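Local coordinates for protein VP1 (Polyomavirus HPyV6, PDB 4PCG) that builds the pentameric units of the polyomavirus capsid as its major coat protein and probably takes part in attachment to host cells, at residues L28-S33 with T168-P173; Q41-P46 with L98-Y103; Y47-T52 with A250-R255; T90-T95 with S232-G237. All blocks are in the same frame, centred on the assembly; numbering follows the deposited sequence. Where two conformers were deposited one is given.

Interaction 1: residues L28-S33 with T168-P173; sequences LPNFAS and TAANFP
Asn30, Ala32 and Ala170 form a buried loop-to-loop contact, one side-chain amide to a backbone carbonyl with a small apolar patch beside it. Residues 28-33 open the long BC loop that follows strand 9-27 in the jelly-roll core of VP1, the part of the longer protein present here, and 168-173 belong to the EF loop, between strands 163-166 and 177-179. The bond is Asn30 ND2 to Ala170 O, 2.8 Å, with an N-H...O angle of 149°. ND2 comes in within the carbonyl plane on a lone pair of Ala170 O, while that oxygen is tilted only slightly out of the Asn30 amide plane. The side chain reaches it because CG of Asn30 stands trans to the backbone nitrogen (chi1 165°), carrying the amide across to the EF loop. Ala32 covers the same carbonyl with its methyl, CB lying 3.2 Å from Ala170 O, and the two methyls, Ala32 CB and Ala170 CB, meet at 4.0 Å. Asn171 turns its own amide to Gly145 O, elsewhere in the EF loop. Asn30 ND2 also donates to Tyr61 O, and OD1 accepts from Val39 N. Three hydrogen bonds, two given by ND2 and one taken by OD1, fix the amide's rotation and settle which end is nitrogen, so a buried polar group is satisfied while joining separate parts of the BC loop to the EF loop.

Interaction 2: residues Q41-P46 with L98-Y103; sequences QSRGAP and LGSAGY
Arg43 reaches across to Ser100 with nearly its whole length, its backbone staying far off: even the nearest CA atoms, those of Arg43 and Ala101, are 10.2 Å apart. The chain is fully stretched from CG to NE (chi2 178°), which places the guanidinium against the carbonyl of Ser100. NH1 of Arg43 donates to Ser100 O at 2.8 Å, with an angle of 164° at the hydrogen. Arg43 NH2 adds a weak second bond to Ser100 O, at 3.3 Å. The acceptor lies in the guanidinium plane, at its edge, nearer NH1 than NH2, although NH1 stands above the carbonyl plane of Ser100. Ala101 adds little, its methyl lying 4.2 Å from Arg43 NH2. Within the jelly roll this joins the BC loop to a 3-10 turn, 99-101, in the DE loop, where Ala101 N binds Leu98 O. The third nitrogen of the guanidinium, NE, donates to Gln258 OE1 on strand 256-274, and Ser100 OG is hydrogen-bonded to Gln97. At the base of the arginine, Gln41 NE2 returns to Arg43 O at 2.8 Å. Pro135 of a neighbouring subunit packs on Arg43, and Asp136 of that subunit forms a long, weak ion pair with NH1.

Interaction 3: residues Y47-T52 with A250-R255; sequences YTFTDT and AYSQQR. With NA (sodium ion), chain L.
Tyr47 is joined to Arg255 by a single backbone bond, and directly beyond that junction the same loop curls round a sodium ion. Tyr47 N donates to Arg255 O at 2.8 Å, and the bond is almost straight, 175° at the hydrogen. Sodium takes its ligands from every second residue: Thr48 OG1 at 2.6 Å, Thr50 OG1 at 2.5 Å and the main-chain oxygen Thr52 O at 2.5 Å from the ion. Both threonine hydroxyls point inward because OG1 sits between the backbone nitrogen and carbonyl carbon (chi1 65° in Thr48, 62° in Thr50). Asp54 OD2 supplies the charged ligand, and a water 2.3 Å from the sodium ion completes the five. That water donates to Thr48 O and rests over one face of the Tyr47 ring, toward its rim. In jelly-roll terms the metal belongs to the BC loop, whereas 250-255 is the last part of the HI loop and holds a 3-10 turn, 252-254, just before strand 256-274. Away from the ion, Phe49 meets the turn: its CE2 lies 3.6 Å from Ser252 CB, an oblique approach to the ring. Tyr103 of a neighbouring subunit stacks on Phe49, and Thr109 of that subunit accepts from Arg255 NE. The hydroxyl of Tyr47 is bound by Glu175 of its own chain and Gly99 of that neighbour, placing the junction at the pentamer interface.

Interaction 4: residues T90-T95 with S232-G237; sequences TELIFT and SADMLG
Phe94 and Leu236 come at each other from opposite directions, and the leucine ends squarely on the ring. Leu236 CD1 stands 3.3 Å from the centroid of the Phe94 ring and 3° off its normal, a CH-pi contact centred on one face; its closest ring atom is Phe94 CE2, at 3.5 Å. In Phe94, CG is trans to the backbone nitrogen (chi1 -163°), which swings the ring toward segment 232-237, over Leu236. Leu92 and Asp234 instead cross at a slant. Leu92 CD2 sits 3.4 Å from Asp234 CG, and the carboxylate oxygens are almost as near, OD2 of Asp234 at 3.5 Å from that methyl; the near-equal spacing follows from CD2 lying over the flat of the carboxylate. Leu92 is on strand D (79-93) and Phe94 just beyond it; strand H (227-239) belongs to the opposing sheet of the jelly-roll beta sandwich, so the pairs meet across the interior, with the CA atoms of Leu92 and Asp234 8.2 Å apart. Leu236 and Gly237 form a classic beta bulge opposite Gln258. The buried charge of Asp234 is answered by a salt bridge from OD1 to Arg263 on strand 256-274, which would favour the ionised form. Tyr119 of strand 117-124 packs against Leu92, Asp234 and Leu236, and the Phe94 ring meets that of Phe261 with the planes at about 45°.

Interactions 1, 2 and 3 all use the long BC loop, pairing it in turn with the EF, DE and HI loops, whereas interaction 4 spans the sandwich interior. Interactions 1 and 4 both centre about 9 Å from the middle of the chain, yet the first relies on a hydrogen bond from a side-chain amide and the last on a CH-pi contact and a methyl laid on a carboxylate. Farther out, at about 20 and 24 Å, interaction 2 is still buried, with a guanidinium-to-carbonyl hydrogen bond, and interaction 3 only partly so, with a metal beside a backbone bond. Pro29 O lies 3.2 Å from Gln41 N, probably hydrogen-bonded; Pro46 packs on Gln253 and Arg255.

Interaction 1: residues L28-S33 with T168-P173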
loop_
_atom_site.group_PDB
_atom_site.type_symbol
_atom_site.label_atom_id
_atom_site.label_comp_id
_atom_site.label_asym_id
_atom_site.label_seq_id
_atom_site.Cartn_x
_atom_site.Cartn_y
_atom_site.Cartn_z
ATOM N N LEU B 28 -0.050 -23.760 16.304
ATOM C CA LEU B 28 -1.507 -23.689 16.225
ATOM C C LEU B 28 -2.024 -22.578 17.136
ATOM O O LEU B 28 -1.447 -22.317 18.197
ATOM C CB LEU B 28 -2.108 -25.032 16.618
ATOM C CG LEU B 28 -1.575 -26.251 15.847
ATOM C CD1 LEU B 28 -2.081 -27.505 16.496
ATOM C CD2 LEU B 28 -1.971 -26.160 14.380
ATOM N N PRO B 29 -3.121 -21.899 16.720
ATOM C CA PRO B 29 -3.635 -20.801 17.529
ATOM C C PRO B 29 -4.093 -21.272 18.916
ATOM O O PRO B 29 -4.649 -22.340 19.066
ATOM C CB PRO B 29 -4.808 -20.272 16.707
ATOM C CG PRO B 29 -5.247 -21.418 15.874
ATOM C CD PRO B 29 -3.973 -22.172 15.554
ATOM N N ASN B 30 -3.905 -20.414 19.904
ATOM C CA ASN B 30 -4.050 -20.793 21.287
ATOM C C ASN B 30 -4.777 -19.704 22.079
ATOM O O ASN B 30 -4.260 -18.601 22.234
ATOM C CB ASN B 30 -2.621 -20.961 21.804
ATOM C CG ASN B 30 -2.539 -21.008 23.282
ATOM O OD1 ASN B 30 -3.423 -21.577 23.966
ATOM N ND2 ASN B 30 -1.476 -20.410 23.819
ATOM N N PHE B 31 -5.965 -20.034 22.554
ATOM C CA PHE B 31 -6.792 -19.204 23.452
ATOM C C PHE B 31 -6.839 -19.912 24.813
ATOM O O PHE B 31 -7.892 -20.400 25.276
ATOM C CB PHE B 31 -8.227 -19.075 22.884
ATOM C CG PHE B 31 -8.328 -18.251 21.615
ATOM C CD1 PHE B 31 -8.213 -18.856 20.359
ATOM C CD2 PHE B 31 -8.551 -16.882 21.667
ATOM C CE1 PHE B 31 -8.308 -18.117 19.193
ATOM C CE2 PHE B 31 -8.651 -16.132 20.503
ATOM C CZ PHE B 31 -8.550 -16.746 19.268
ATOM N N ALA B 32 -5.674 -20.050 25.428
ATOM C CA ALA B 32 -5.540 -20.797 26.688
ATOM C C ALA B 32 -6.435 -20.305 27.805
ATOM O O ALA B 32 -6.748 -19.134 27.874
ATOM C CB ALA B 32 -4.092 -20.751 27.143
ATOM N N SER B 33 -6.800 -21.192 28.720
ATOM C CA SER B 33 -7.470 -20.801 29.952
ATOM C C SER B 33 -6.539 -20.874 31.157
ATOM O O SER B 33 -6.937 -20.563 32.265
ATOM C CB SER B 33 -8.698 -21.681 30.185
ATOM O OG SER B 33 -8.345 -23.033 30.001
ATOM N N THR B 168 7.144 -18.605 28.164
ATOM C CA THR B 168 7.481 -19.971 28.464
ATOM C C THR B 168 6.245 -20.818 28.725
ATOM O O THR B 168 6.358 -21.960 29.138
ATOM C CB THR B 168 8.376 -20.016 29.695
ATOM O OG1 THR B 168 7.689 -19.433 30.805
ATOM C CG2 THR B 168 9.665 -19.224 29.455
ATOM N N ALA B 169 5.064 -20.252 28.507
ATOM C CA ALA B 169 3.817 -20.976 28.780
ATOM C C ALA B 169 2.752 -20.488 27.807
ATOM O O ALA B 169 3.013 -19.611 27.008
ATOM C CB ALA B 169 3.386 -20.759 30.224
ATOM N N ALA B 170 1.568 -21.081 27.910
ATOM C CA ALA B 170 0.490 -20.924 26.941
ATOM C C ALA B 170 -0.399 -19.715 27.234
ATOM O O ALA B 170 -1.299 -19.420 26.453
ATOM C CB ALA B 170 -0.384 -22.187 26.933
ATOM N N ASN B 171 -0.143 -18.981 28.304
ATOM C CA ASN B 171 -1.112 -17.976 28.753
ATOM C C ASN B 171 -0.616 -16.520 28.761
ATOM O O ASN B 171 -0.952 -15.761 29.658
ATOM C CB ASN B 171 -1.680 -18.399 30.106
ATOM C CG ASN B 171 -0.647 -18.414 31.205
ATOM O OD1 ASN B 171 0.574 -18.520 30.941
ATOM N ND2 ASN B 171 -1.109 -18.269 32.441
ATOM N N PHE B 172 0.182 -16.159 27.756
ATOM C CA PHE B 172 0.610 -14.779 27.517
ATOM C C PHE B 172 -0.262 -14.109 26.438
ATOM O O PHE B 172 -0.052 -14.307 25.248
ATOM C CB PHE B 172 2.083 -14.732 27.123
ATOM C CG PHE B 172 3.004 -15.034 28.255
ATOM C CD1 PHE B 172 3.281 -16.350 28.623
ATOM C CD2 PHE B 172 3.648 -14.003 28.940
ATOM C CE1 PHE B 172 4.118 -16.625 29.688
ATOM C CE2 PHE B 172 4.515 -14.282 29.983
ATOM C CZ PHE B 172 4.756 -15.593 30.350
ATOM N N PRO B 173 -1.235 -13.290 26.871
ATOM C CA PRO B 173 -2.091 -12.639 25.872
ATOM C C PRO B 173 -1.371 -11.602 25.062
ATOM O O PRO B 173 -0.622 -10.762 25.601
ATOM C CB PRO B 173 -3.233 -12.025 26.707
ATOM C CG PRO B 173 -2.709 -11.922 28.099
ATOM C CD PRO B 173 -1.689 -13.041 28.244
#

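Interaction 2: residues Q41-P46 with L98-Y103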
loop_
_atom_site.group_PDB
_atom_site.type_symbol
_atom_site.label_atom_id
_atom_site.label_comp_id
_atom_site.label_asym_id
_atom_site.label_seq_id
_atom_site.Cartn_x
_atom_site.Cartn_y
_atom_site.Cartn_z
ATOM N N GLN B 41 -7.602 -23.681 18.974
ATOM C CA GLN B 41 -8.813 -23.373 18.239
ATOM C C GLN B 41 -8.572 -22.080 17.494
ATOM O O GLN B 41 -7.836 -21.214 17.956
ATOM C CB GLN B 41 -10.017 -23.272 19.168
ATOM C CG GLN B 41 -9.949 -22.216 20.261
ATOM C CD GLN B 41 -11.115 -22.425 21.236
ATOM O OE1 GLN B 41 -11.261 -23.518 21.803
ATOM N NE2 GLN B 41 -11.990 -21.420 21.375
ATOM N N SER B 42 -9.167 -21.961 16.317
ATOM C CA SER B 42 -8.898 -20.780 15.486
ATOM C C SER B 42 -9.849 -19.613 15.735
ATOM O O SER B 42 -9.572 -18.511 15.270
ATOM C CB SER B 42 -8.885 -21.159 14.000
ATOM O OG SER B 42 -10.052 -21.845 13.615
ATOM N N ARG B 43 -10.950 -19.850 16.459
ATOM C CA ARG B 43 -11.828 -18.758 16.932
ATOM C C ARG B 43 -11.937 -18.841 18.430
ATOM O O ARG B 43 -12.109 -19.925 18.976
ATOM C CB ARG B 43 -13.217 -18.861 16.302
ATOM C CG ARG B 43 -13.175 -18.527 14.823
ATOM C CD ARG B 43 -14.536 -18.676 14.179
ATOM N NE ARG B 43 -14.478 -18.326 12.762
ATOM C CZ ARG B 43 -15.532 -18.187 11.986
ATOM N NH1 ARG B 43 -16.750 -18.393 12.452
ATOM N NH2 ARG B 43 -15.366 -17.843 10.732
ATOM N N GLY B 44 -11.815 -17.700 19.094
ATOM C CA GLY B 44 -11.953 -17.665 20.529
ATOM C C GLY B 44 -13.399 -17.819 20.942
ATOM O O GLY B 44 -14.318 -17.795 20.113
ATOM N N ALA B 45 -13.600 -17.960 22.252
ATOM C CA ALA B 45 -14.908 -17.777 22.843
ATOM C C ALA B 45 -15.339 -16.327 22.570
ATOM O O ALA B 45 -14.493 -15.454 22.328
ATOM C CB ALA B 45 -14.858 -18.043 24.357
ATOM N N PRO B 46 -16.649 -16.057 22.607
ATOM C CA PRO B 46 -17.100 -14.686 22.388
ATOM C C PRO B 46 -16.383 -13.648 23.242
ATOM O O PRO B 46 -16.150 -13.857 24.452
ATOM C CB PRO B 46 -18.569 -14.743 22.760
ATOM C CG PRO B 46 -18.956 -16.142 22.453
ATOM C CD PRO B 46 -17.777 -16.965 22.861
ATOM N N LEU B 98 -16.428 -16.109 4.397
ATOM C CA LEU B 98 -17.598 -15.365 3.931
ATOM C C LEU B 98 -18.711 -15.613 4.952
ATOM O O LEU B 98 -18.664 -15.044 6.049
ATOM C CB LEU B 98 -17.999 -15.753 2.507
ATOM C CG LEU B 98 -17.271 -15.003 1.391
ATOM C CD1 LEU B 98 -15.765 -15.244 1.469
ATOM C CD2 LEU B 98 -17.835 -15.418 0.040
ATOM N N GLY B 99 -19.651 -16.488 4.636
ATOM C CA GLY B 99 -20.826 -16.770 5.498
ATOM C C GLY B 99 -20.463 -17.517 6.775
ATOM O O GLY B 99 -21.250 -17.548 7.722
ATOM N N SER B 100 -19.278 -18.116 6.818
ATOM C CA SER B 100 -18.784 -18.764 8.042
ATOM C C SER B 100 -18.694 -17.791 9.217
ATOM O O SER B 100 -18.670 -18.225 10.381
ATOM C CB SER B 100 -17.390 -19.379 7.838
ATOM O OG SER B 100 -16.392 -18.368 7.748
ATOM N N ALA B 101 -18.637 -16.497 8.905
ATOM C CA ALA B 101 -18.451 -15.437 9.904
ATOM C C ALA B 101 -19.742 -14.692 10.209
ATOM O O ALA B 101 -19.720 -13.685 10.930
ATOM C CB ALA B 101 -17.402 -14.470 9.421
ATOM N N GLY B 102 -20.847 -15.167 9.647
ATOM C CA GLY B 102 -22.169 -14.549 9.815
ATOM C C GLY B 102 -22.453 -13.589 8.680
ATOM O O GLY B 102 -21.706 -13.538 7.682
ATOM N N TYR B 103 -23.485 -12.784 8.830
ATOM C CA TYR B 103 -23.828 -11.808 7.798
ATOM C C TYR B 103 -24.176 -10.439 8.390
ATOM O O TYR B 103 -24.508 -10.334 9.567
ATOM C CB TYR B 103 -24.929 -12.337 6.902
ATOM C CG TYR B 103 -26.284 -12.532 7.566
ATOM C CD1 TYR B 103 -26.595 -13.734 8.198
ATOM C CD2 TYR B 103 -27.243 -11.530 7.561
ATOM C CE1 TYR B 103 -27.830 -13.940 8.788
ATOM C CE2 TYR B 103 -28.483 -11.723 8.151
ATOM C CZ TYR B 103 -28.764 -12.933 8.776
ATOM O OH TYR B 103 -29.963 -13.150 9.378
#

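Interaction 3: residues Y47-T52 with A250-R255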
loop_
_atom_site.group_PDB
_atom_site.type_symbol
_atom_site.label_atom_id
_atom_site.label_comp_id
_atom_site.label_asym_id
_atom_site.label_seq_id
_atom_site.Cartn_x
_atom_site.Cartn_y
_atom_site.Cartn_z
ATOM N N TYR B 47 -16.020 -12.547 22.599
ATOM C CA TYR B 47 -15.192 -11.515 23.224
ATOM C C TYR B 47 -16.110 -10.526 23.897
ATOM O O TYR B 47 -16.769 -9.728 23.236
ATOM C CB TYR B 47 -14.293 -10.855 22.161
ATOM C CG TYR B 47 -13.214 -9.920 22.682
ATOM C CD1 TYR B 47 -13.517 -8.611 23.047
ATOM C CD2 TYR B 47 -11.870 -10.335 22.783
ATOM C CE1 TYR B 47 -12.545 -7.754 23.521
ATOM C CE2 TYR B 47 -10.892 -9.468 23.250
ATOM C CZ TYR B 47 -11.239 -8.176 23.622
ATOM O OH TYR B 47 -10.289 -7.275 24.062
ATOM N N THR B 48 -16.183 -10.572 25.217
ATOM C CA THR B 48 -17.118 -9.660 25.934
ATOM C C THR B 48 -16.552 -8.254 26.069
ATOM O O THR B 48 -15.347 -8.038 26.011
ATOM C CB THR B 48 -17.476 -10.188 27.325
ATOM O OG1 THR B 48 -16.289 -10.197 28.141
ATOM C CG2 THR B 48 -18.062 -11.603 27.193
ATOM N N PHE B 49 -17.434 -7.289 26.263
ATOM C CA PHE B 49 -17.024 -5.891 26.235
ATOM C C PHE B 49 -16.817 -5.337 27.633
ATOM O O PHE B 49 -17.004 -4.153 27.862
ATOM C CB PHE B 49 -18.070 -5.071 25.459
ATOM C CG PHE B 49 -18.220 -5.473 24.005
ATOM C CD1 PHE B 49 -17.257 -6.252 23.350
ATOM C CD2 PHE B 49 -19.308 -5.027 23.275
ATOM C CE1 PHE B 49 -17.416 -6.606 22.016
ATOM C CE2 PHE B 49 -19.454 -5.363 21.941
ATOM C CZ PHE B 49 -18.521 -6.158 21.315
ATOM N N THR B 50 -16.445 -6.204 28.569
ATOM C CA THR B 50 -16.199 -5.827 29.951
ATOM C C THR B 50 -14.844 -5.151 30.101
ATOM O O THR B 50 -14.056 -5.044 29.140
ATOM C CB THR B 50 -16.189 -7.076 30.860
ATOM O OG1 THR B 50 -15.116 -7.954 30.463
ATOM C CG2 THR B 50 -17.522 -7.819 30.790
ATOM N N ASP B 51 -14.541 -4.767 31.328
ATOM C CA ASP B 51 -13.247 -4.169 31.622
ATOM C C ASP B 51 -12.130 -5.209 31.907
ATOM O O ASP B 51 -11.112 -4.868 32.504
ATOM C CB ASP B 51 -13.403 -3.251 32.822
ATOM C CG ASP B 51 -13.854 -3.989 34.061
ATOM O OD1 ASP B 51 -13.922 -5.239 34.035
ATOM O OD2 ASP B 51 -14.161 -3.319 35.052
ATOM N N THR B 52 -12.343 -6.467 31.527
ATOM C CA THR B 52 -11.418 -7.554 31.891
ATOM C C THR B 52 -11.102 -8.349 30.662
ATOM O O THR B 52 -12.005 -8.713 29.898
ATOM C CB THR B 52 -12.032 -8.492 32.966
ATOM O OG1 THR B 52 -12.267 -7.745 34.131
ATOM C CG2 THR B 52 -11.090 -9.656 33.333
ATOM N N ALA B 250 -27.307 -5.919 18.748
ATOM C CA ALA B 250 -28.109 -7.115 19.039
ATOM C C ALA B 250 -27.312 -8.434 19.026
ATOM O O ALA B 250 -27.678 -9.362 19.734
ATOM C CB ALA B 250 -29.307 -7.195 18.091
ATOM N N TYR B 251 -26.215 -8.528 18.265
ATOM C CA TYR B 251 -25.430 -9.788 18.199
ATOM C C TYR B 251 -24.001 -9.652 18.722
ATOM O O TYR B 251 -23.082 -10.446 18.373
ATOM C CB TYR B 251 -25.460 -10.350 16.772
ATOM C CG TYR B 251 -26.797 -10.954 16.492
ATOM C CD1 TYR B 251 -27.874 -10.154 16.085
ATOM C CD2 TYR B 251 -27.026 -12.315 16.714
ATOM C CE1 TYR B 251 -29.130 -10.702 15.861
ATOM C CE2 TYR B 251 -28.294 -12.863 16.513
ATOM C CZ TYR B 251 -29.326 -12.059 16.075
ATOM O OH TYR B 251 -30.574 -12.589 15.859
ATOM N N SER B 252 -23.806 -8.655 19.579
ATOM C CA SER B 252 -22.466 -8.367 20.096
ATOM C C SER B 252 -21.972 -9.536 20.947
ATOM O O SER B 252 -20.796 -9.875 20.956
ATOM C CB SER B 252 -22.464 -7.051 20.896
ATOM O OG SER B 252 -23.433 -7.056 21.918
ATOM N N GLN B 253 -22.895 -10.180 21.639
ATOM C CA GLN B 253 -22.541 -11.331 22.487
ATOM C C GLN B 253 -21.985 -12.563 21.729
ATOM O O GLN B 253 -21.627 -13.569 22.356
ATOM C CB GLN B 253 -23.738 -11.730 23.384
ATOM C CG GLN B 253 -24.793 -12.638 22.744
ATOM C CD GLN B 253 -25.767 -11.955 21.778
ATOM O OE1 GLN B 253 -26.506 -12.643 21.069
ATOM N NE2 GLN B 253 -25.794 -10.614 21.753
ATOM N N GLN B 254 -21.925 -12.503 20.396
ATOM C CA GLN B 254 -21.426 -13.625 19.631
ATOM C C GLN B 254 -20.114 -13.316 18.896
ATOM O O GLN B 254 -19.557 -14.197 18.281
ATOM C CB GLN B 254 -22.504 -14.112 18.648
ATOM C CG GLN B 254 -23.684 -14.808 19.323
ATOM C CD GLN B 254 -24.788 -15.216 18.350
ATOM O OE1 GLN B 254 -24.648 -15.122 17.132
ATOM N NE2 GLN B 254 -25.895 -15.672 18.895
ATOM N N ARG B 255 -19.616 -12.090 19.013
ATOM C CA ARG B 255 -18.450 -11.649 18.247
ATOM C C ARG B 255 -17.161 -12.228 18.842
ATOM O O ARG B 255 -16.962 -12.107 20.029
ATOM C CB ARG B 255 -18.420 -10.130 18.288
ATOM C CG ARG B 255 -17.581 -9.497 17.217
ATOM C CD ARG B 255 -18.421 -8.940 16.073
ATOM N NE ARG B 255 -17.517 -8.343 15.086
ATOM C CZ ARG B 255 -17.446 -8.679 13.801
ATOM N NH1 ARG B 255 -18.264 -9.586 13.274
ATOM N NH2 ARG B 255 -16.579 -8.055 13.012
HETATM NA NA NA L . -14.019 -9.052 28.533
HETATM O O HOH W 1 -12.713 -9.194 26.610
#

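Interaction 4: residues T90-T95 with S232-G237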
loop_
_atom_site.group_PDB
_atom_site.type_symbol
_atom_site.label_atom_id
_atom_site.label_comp_id
_atom_site.label_asym_id
_atom_site.label_seq_id
_atom_site.Cartn_x
_atom_site.Cartn_y
_atom_site.Cartn_z
ATOM N N THR B 90 8.455 -19.201 6.680
ATOM C CA THR B 90 7.298 -19.222 7.558
ATOM C C THR B 90 6.109 -18.661 6.789
ATOM O O THR B 90 6.245 -17.701 6.029
ATOM C CB THR B 90 7.555 -18.506 8.911
ATOM O OG1 THR B 90 6.391 -18.592 9.750
ATOM C CG2 THR B 90 7.913 -17.036 8.747
ATOM N N GLU B 91 4.957 -19.285 6.977
ATOM C CA GLU B 91 3.773 -18.990 6.158
ATOM C C GLU B 91 2.529 -19.251 6.975
ATOM O O GLU B 91 2.501 -20.180 7.791
ATOM C CB GLU B 91 3.748 -19.917 4.940
ATOM C CG GLU B 91 4.987 -19.851 4.028
ATOM C CD GLU B 91 5.104 -18.557 3.241
ATOM O OE1 GLU B 91 4.083 -17.861 3.053
ATOM O OE2 GLU B 91 6.212 -18.241 2.747
ATOM N N LEU B 92 1.509 -18.421 6.768
ATOM C CA LEU B 92 0.231 -18.567 7.433
ATOM C C LEU B 92 -0.701 -19.450 6.624
ATOM O O LEU B 92 -0.728 -19.382 5.380
ATOM C CB LEU B 92 -0.444 -17.208 7.607
ATOM C CG LEU B 92 0.084 -16.257 8.677
ATOM C CD1 LEU B 92 -0.830 -15.061 8.876
ATOM C CD2 LEU B 92 0.206 -17.032 9.975
ATOM N N ILE B 93 -1.480 -20.257 7.342
ATOM C CA ILE B 93 -2.460 -21.154 6.760
ATOM C C ILE B 93 -3.854 -20.614 7.065
ATOM O O ILE B 93 -4.245 -20.520 8.222
ATOM C CB ILE B 93 -2.333 -22.588 7.328
ATOM C CG1 ILE B 93 -0.927 -23.114 7.068
ATOM C CG2 ILE B 93 -3.341 -23.517 6.704
ATOM C CD1 ILE B 93 -0.606 -24.366 7.829
ATOM N N PHE B 94 -4.591 -20.264 6.016
ATOM C CA PHE B 94 -5.916 -19.649 6.191
ATOM C C PHE B 94 -6.725 -19.860 4.928
ATOM O O PHE B 94 -6.160 -20.231 3.898
ATOM C CB PHE B 94 -5.773 -18.157 6.520
ATOM C CG PHE B 94 -7.021 -17.536 7.098
ATOM C CD1 PHE B 94 -7.618 -18.083 8.226
ATOM C CD2 PHE B 94 -7.588 -16.428 6.510
ATOM C CE1 PHE B 94 -8.762 -17.519 8.765
ATOM C CE2 PHE B 94 -8.727 -15.855 7.055
ATOM C CZ PHE B 94 -9.313 -16.420 8.170
ATOM N N THR B 95 -8.046 -19.633 5.023
ATOM C CA THR B 95 -8.968 -19.653 3.899
ATOM C C THR B 95 -9.879 -18.410 3.999
ATOM O O THR B 95 -10.079 -17.885 5.092
ATOM C CB THR B 95 -9.890 -20.884 3.977
ATOM O OG1 THR B 95 -10.541 -20.871 5.252
ATOM C CG2 THR B 95 -9.083 -22.174 3.814
ATOM N N SER B 232 4.729 -17.582 17.965
ATOM C CA SER B 232 3.921 -16.930 16.951
ATOM C C SER B 232 2.616 -16.403 17.543
ATOM O O SER B 232 2.184 -16.845 18.603
ATOM C CB SER B 232 3.628 -17.875 15.795
ATOM O OG SER B 232 2.759 -18.912 16.172
ATOM N N ALA B 233 2.047 -15.426 16.871
ATOM C CA ALA B 233 0.665 -14.983 17.147
ATOM C C ALA B 233 0.118 -14.367 15.881
ATOM O O ALA B 233 0.762 -13.479 15.295
ATOM C CB ALA B 233 0.635 -13.963 18.261
ATOM N N ASP B 234 -1.082 -14.793 15.484
ATOM C CA ASP B 234 -1.670 -14.358 14.214
ATOM C C ASP B 234 -3.171 -14.159 14.318
ATOM O O ASP B 234 -3.957 -15.071 14.078
ATOM C CB ASP B 234 -1.260 -15.320 13.100
ATOM C CG ASP B 234 0.268 -15.279 12.838
ATOM O OD1 ASP B 234 0.743 -14.283 12.245
ATOM O OD2 ASP B 234 0.994 -16.205 13.256
ATOM N N MET B 235 -3.534 -12.919 14.660
ATOM C CA MET B 235 -4.924 -12.503 14.809
ATOM C C MET B 235 -5.316 -11.741 13.565
ATOM O O MET B 235 -4.688 -10.748 13.206
ATOM C CB MET B 235 -5.099 -11.587 16.008
ATOM C CG MET B 235 -6.488 -10.949 16.110
ATOM S SD MET B 235 -6.735 -10.111 17.688
ATOM C CE MET B 235 -5.540 -8.787 17.593
ATOM N N LEU B 236 -6.378 -12.195 12.912
ATOM C CA LEU B 236 -6.800 -11.628 11.636
ATOM C C LEU B 236 -7.992 -10.696 11.708
ATOM O O LEU B 236 -8.276 -9.986 10.743
ATOM C CB LEU B 236 -7.118 -12.788 10.671
ATOM C CG LEU B 236 -5.981 -13.794 10.469
ATOM C CD1 LEU B 236 -6.370 -14.880 9.467
ATOM C CD2 LEU B 236 -4.749 -13.074 10.020
ATOM N N GLY B 237 -8.691 -10.676 12.846
ATOM C CA GLY B 237 -9.855 -9.819 12.991
ATOM C C GLY B 237 -10.890 -10.484 13.878
ATOM O O GLY B 237 -10.566 -11.382 14.679
#